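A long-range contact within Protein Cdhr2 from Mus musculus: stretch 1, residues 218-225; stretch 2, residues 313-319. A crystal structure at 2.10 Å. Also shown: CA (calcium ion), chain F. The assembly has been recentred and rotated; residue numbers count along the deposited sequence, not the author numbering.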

ATOM      1  N   LEU A 218      -8.945  11.309  25.084  1.00 64.14           N
ATOM      2  CA  LEU A 218      -8.391  12.506  25.651  1.00 64.05           C
ATOM      3  C   LEU A 218      -8.993  12.650  27.031  1.00 64.20           C
ATOM      4  O   LEU A 218     -10.226  12.461  27.238  1.00 60.95           O
ATOM      5  CB  LEU A 218      -8.721  13.699  24.762  1.00 63.94           C
ATOM      6  CG  LEU A 218      -8.084  13.696  23.375  1.00 64.40           C
ATOM      7  CD1 LEU A 218      -8.663  14.819  22.544  1.00 64.28           C
ATOM      8  CD2 LEU A 218      -6.569  13.886  23.497  1.00 65.81           C
ATOM      9  N   ASP A 219      -8.137  12.991  27.987  1.00 64.78           N
ATOM     10  CA  ASP A 219      -8.568  13.151  29.369  1.00 66.09           C
ATOM     11  C   ASP A 219      -9.402  14.435  29.537  1.00 65.72           C
ATOM     12  O   ASP A 219      -9.330  15.327  28.696  1.00 65.69           O
ATOM     13  CB  ASP A 219      -7.350  13.158  30.326  1.00 68.45           C
ATOM     14  CG  ASP A 219      -6.731  11.755  30.528  1.00 69.75           C
ATOM     15  OD1 ASP A 219      -7.373  10.725  30.204  1.00 68.09           O
ATOM     16  OD2 ASP A 219      -5.589  11.693  31.025  1.00 70.79           O
ATOM     17  N   PRO A 220     -10.202  14.518  30.617  1.00 64.86           N
ATOM     18  CA  PRO A 220     -10.918  15.755  30.954  1.00 64.99           C
ATOM     19  C   PRO A 220     -10.017  16.879  31.452  1.00 68.32           C
ATOM     20  O   PRO A 220      -8.970  16.602  32.020  1.00 69.25           O
ATOM     21  CB  PRO A 220     -11.830  15.320  32.090  1.00 63.59           C
ATOM     22  CG  PRO A 220     -11.072  14.225  32.742  1.00 63.69           C
ATOM     23  CD  PRO A 220     -10.438  13.463  31.617  1.00 63.87           C
ATOM     24  N   ARG A 221     -10.442  18.128  31.262  1.00 70.92           N
ATOM     25  CA  ARG A 221      -9.686  19.316  31.713  1.00 74.47           C
ATOM     26  C   ARG A 221     -10.526  20.277  32.537  1.00 73.67           C
ATOM     27  O   ARG A 221     -11.616  20.682  32.127  1.00 71.88           O
ATOM     28  CB  ARG A 221      -9.168  20.092  30.517  1.00 77.77           C
ATOM     29  CG  ARG A 221      -7.974  19.457  29.861  1.00 81.87           C
ATOM     30  CD  ARG A 221      -7.703  20.126  28.525  1.00 86.29           C
ATOM     31  NE  ARG A 221      -6.267  20.250  28.265  1.00 92.14           N
ATOM     32  CZ  ARG A 221      -5.432  21.116  28.858  1.00 93.76           C
ATOM     33  NH1 ARG A 221      -4.145  21.100  28.528  1.00 96.99           N
ATOM     34  NH2 ARG A 221      -5.854  21.980  29.786  1.00 93.42           N
ATOM     35  N   PHE A 222      -9.991  20.686  33.673  1.00 73.85           N
ATOM     36  CA  PHE A 222     -10.643  21.701  34.484  1.00 74.73           C
ATOM     37  C   PHE A 222     -10.760  23.023  33.729  1.00 77.94           C
ATOM     38  O   PHE A 222      -9.923  23.355  32.907  1.00 78.01           O
ATOM     39  CB  PHE A 222      -9.891  21.898  35.794  1.00 74.47           C
ATOM     40  CG  PHE A 222     -10.086  20.769  36.750  1.00 73.11           C
ATOM     41  CD1 PHE A 222     -11.189  20.747  37.598  1.00 70.79           C
ATOM     42  CD2 PHE A 222      -9.187  19.708  36.784  1.00 73.68           C
ATOM     43  CE1 PHE A 222     -11.377  19.700  38.470  1.00 68.81           C
ATOM     44  CE2 PHE A 222      -9.391  18.639  37.648  1.00 71.62           C
ATOM     45  CZ  PHE A 222     -10.479  18.643  38.495  1.00 69.26           C
ATOM     46  N   ILE A 223     -11.827  23.753  34.011  1.00 80.31           N
ATOM     47  CA  ILE A 223     -12.114  25.029  33.362  1.00 82.90           C
ATOM     48  C   ILE A 223     -11.108  26.122  33.754  1.00 87.07           C
ATOM     49  O   ILE A 223     -10.752  26.945  32.925  1.00 86.81           O
ATOM     50  CB  ILE A 223     -13.583  25.457  33.690  1.00 82.63           C
ATOM     51  CG1 ILE A 223     -14.572  24.486  33.036  1.00 79.78           C
ATOM     52  CG2 ILE A 223     -13.886  26.886  33.254  1.00 85.36           C
ATOM     53  CD1 ILE A 223     -14.307  24.196  31.569  1.00 79.08           C
ATOM     54  N   ARG A 224     -10.652  26.114  35.005  1.00 90.62           N
ATOM     55  CA  ARG A 224      -9.776  27.164  35.529  1.00 95.51           C
ATOM     56  C   ARG A 224      -8.487  26.570  36.043  1.00 94.31           C
ATOM     57  O   ARG A 224      -8.464  25.444  36.527  1.00 92.09           O
ATOM     58  CB  ARG A 224     -10.469  27.906  36.666  1.00 99.42           C
ATOM     59  CG  ARG A 224     -11.829  28.450  36.279  1.00103.80           C
ATOM     60  CD  ARG A 224     -12.344  29.430  37.312  1.00111.19           C
ATOM     61  NE  ARG A 224     -13.575  30.076  36.858  1.00116.86           N
ATOM     62  CZ  ARG A 224     -14.181  31.091  37.476  1.00122.18           C
ATOM     63  NH1 ARG A 224     -13.687  31.611  38.603  1.00123.10           N
ATOM     64  NH2 ARG A 224     -15.300  31.596  36.957  1.00124.96           N
ATOM     65  N   GLU A 225      -7.412  27.343  35.941  1.00 96.52           N
ATOM     66  CA  GLU A 225      -6.125  26.945  36.495  1.00 95.87           C
ATOM     67  C   GLU A 225      -6.085  27.170  38.008  1.00 93.50           C
ATOM     68  O   GLU A 225      -5.343  26.490  38.749  1.00 89.93           O
ATOM     69  CB  GLU A 225      -5.022  27.729  35.819  1.00102.02           C
ATOM     70  CG  GLU A 225      -3.627  27.357  36.304  1.00106.37           C
ATOM     71  CD  GLU A 225      -2.540  28.170  35.635  1.00110.46           C
ATOM     72  OE1 GLU A 225      -1.554  28.507  36.317  1.00114.94           O
ATOM     73  OE2 GLU A 225      -2.670  28.468  34.430  1.00112.08           O
TER
HETATM   74 CA    CA F1005     -12.426  11.751  27.142  1.00 55.54          CA
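Stretch 2 313-319: EAKASMW

Stretch 2 lies alongside stretch 1 as an extended chain running nearly the same way: the axes of strands 220-222 and 315-319 differ by 19° in N-to-C direction (signed crossing angle -19°) and approach to 6.3 Å. No direct hydrogen bond joins the two stretches, so the strands are not paired by direct backbone hydrogen bonds; packing, mostly of side chains against side chains and backbone, holds the contact, and it buries 440 Å² in all.

Leu218 points its side chain away and gives its carbonyl to the metal instead, O to the calcium ion at 2.3 Å. Asp219 turns toward stretch 2, with OD1 3.4 Å from Ala314 CA; this is also the tightest backbone register, the two CA atoms being 4.9 Å apart. Water 1 supplies the polar link here, donating to Glu313 O at 3.2 Å and, weakly, to Asp219 OD2 at 2.9 Å while accepting from Lys315 N at 3.1 Å.

Pro220, which has no amide hydrogen to offer, packs with its ring: CD is 3.6 Å from Ala314 C and CG 4.3 Å from Ala316 CB. Pro220 O comes within 3.1 Å of Ala316 CB, a close approach. Arg221 points away, and the alternation expected of an extended chain brings Phe222 back toward stretch 2. In stretch 2 the same alternation turns the CA-to-CB bonds of Ala316 and Met318 toward stretch 1 and those of Lys315 and Ser317 away.

Phe222 has the most area covered of any residue in stretch 1, 84 Å². Met318, with chi1 in p and chi2 in t, lays its thioether over one face of the ring: SD is 3.3 Å from Phe222 CG, and CG of Met318 stands 3.8 Å from the ring centroid, 9° off the normal, as a CH-pi contact. At the ring edge, Phe222 CE2 lies 3.7 Å from Ala316 O. Beyond it Ile223 turns away, and Arg224 closes the contact through its backbone, O to Met318 CE at 3.7 Å.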

ATOM      1  N   GLU A 313      -9.466   4.495  33.180  1.00 74.36           N
ATOM      2  CA  GLU A 313     -10.067   5.749  33.618  1.00 73.74           C
ATOM      3  C   GLU A 313      -9.412   6.968  32.988  1.00 72.53           C
ATOM      4  O   GLU A 313      -8.203   7.052  32.913  1.00 72.44           O
ATOM      5  CB  GLU A 313     -10.010   5.890  35.131  1.00 74.83           C
ATOM      6  CG  GLU A 313     -10.756   4.792  35.841  1.00 76.43           C
ATOM      7  CD  GLU A 313     -10.991   5.086  37.293  1.00 78.25           C
ATOM      8  OE1 GLU A 313     -10.190   5.816  37.898  1.00 79.67           O
ATOM      9  OE2 GLU A 313     -12.002   4.583  37.826  1.00 81.79           O
ATOM     10  N   ALA A 314     -10.258   7.891  32.522  1.00 70.51           N
ATOM     11  CA  ALA A 314      -9.852   9.164  31.970  1.00 69.17           C
ATOM     12  C   ALA A 314     -10.088  10.156  33.083  1.00 68.05           C
ATOM     13  O   ALA A 314     -11.248  10.421  33.447  1.00 64.62           O
ATOM     14  CB  ALA A 314     -10.695   9.497  30.749  1.00 68.45           C
ATOM     15  N   LYS A 315      -8.985  10.682  33.617  1.00 69.14           N
ATOM     16  CA  LYS A 315      -8.964  11.478  34.843  1.00 70.09           C
ATOM     17  C   LYS A 315      -8.115  12.712  34.701  1.00 69.73           C
ATOM     18  O   LYS A 315      -7.237  12.777  33.856  1.00 72.44           O
ATOM     19  CB  LYS A 315      -8.337  10.691  35.995  1.00 72.95           C
ATOM     20  CG  LYS A 315      -9.030   9.380  36.366  1.00 75.00           C
ATOM     21  CD  LYS A 315      -8.324   8.721  37.551  1.00 76.65           C
ATOM     22  CE  LYS A 315      -6.998   8.107  37.131  1.00 79.36           C
ATOM     23  NZ  LYS A 315      -6.202   7.711  38.321  1.00 81.52           N
ATOM     24  N   ALA A 316      -8.347  13.659  35.589  1.00 67.97           N
ATOM     25  CA  ALA A 316      -7.446  14.798  35.792  1.00 68.76           C
ATOM     26  C   ALA A 316      -7.612  15.249  37.219  1.00 69.22           C
ATOM     27  O   ALA A 316      -8.646  14.971  37.852  1.00 65.22           O
ATOM     28  CB  ALA A 316      -7.766  15.932  34.836  1.00 68.40           C
ATOM     29  N   SER A 317      -6.595  15.929  37.735  1.00 72.34           N
ATOM     30  CA  SER A 317      -6.605  16.350  39.122  1.00 74.57           C
ATOM     31  C   SER A 317      -6.067  17.752  39.322  1.00 75.71           C
ATOM     32  O   SER A 317      -5.311  18.260  38.504  1.00 76.61           O
ATOM     33  CB  SER A 317      -5.812  15.365  39.976  1.00 76.47           C
ATOM     34  OG  SER A 317      -4.466  15.345  39.568  1.00 78.76           O
ATOM     35  N   MET A 318      -6.490  18.380  40.412  1.00 75.99           N
ATOM     36  CA  MET A 318      -5.883  19.628  40.833  1.00 80.29           C
ATOM     37  C   MET A 318      -6.258  19.951  42.247  1.00 78.54           C
ATOM     38  O   MET A 318      -7.193  19.359  42.804  1.00 70.92           O
ATOM     39  CB  MET A 318      -6.305  20.793  39.946  1.00 82.89           C
ATOM     40  CG  MET A 318      -7.778  21.166  40.079  1.00 82.46           C
ATOM     41  SD  MET A 318      -8.017  22.386  38.783  1.00 87.23           S
ATOM     42  CE  MET A 318      -9.317  23.326  39.478  1.00 85.33           C
ATOM     43  N   TRP A 319      -5.510  20.928  42.769  1.00 79.08           N
ATOM     44  CA  TRP A 319      -5.591  21.422  44.128  1.00 80.44           C
ATOM     45  C   TRP A 319      -6.426  22.688  44.189  1.00 81.04           C
ATOM     46  O   TRP A 319      -6.352  23.531  43.291  1.00 85.75           O
ATOM     47  CB  TRP A 319      -4.172  21.737  44.659  1.00 82.84           C
ATOM     48  CG  TRP A 319      -3.414  20.502  44.899  1.00 82.88           C
ATOM     49  CD1 TRP A 319      -2.640  19.846  44.006  1.00 84.15           C
ATOM     50  CD2 TRP A 319      -3.400  19.724  46.099  1.00 82.82           C
ATOM     51  NE1 TRP A 319      -2.126  18.704  44.570  1.00 84.27           N
ATOM     52  CE2 TRP A 319      -2.570  18.607  45.860  1.00 82.73           C
ATOM     53  CE3 TRP A 319      -4.014  19.858  47.357  1.00 83.36           C
ATOM     54  CZ2 TRP A 319      -2.319  17.632  46.826  1.00 82.89           C
ATOM     55  CZ3 TRP A 319      -3.766  18.885  48.330  1.00 82.98           C
ATOM     56  CH2 TRP A 319      -2.913  17.785  48.051  1.00 83.54           C
TER
HETATM   57  O   HOH W   1      -6.226   9.569  32.856  1.00 56.61           O
HETATM   58  O   HOH W   2     -11.328   9.460  27.300  1.00 42.90           O
HETATM   59  O   HOH W   3     -14.541  10.823  26.195  1.00 41.62           O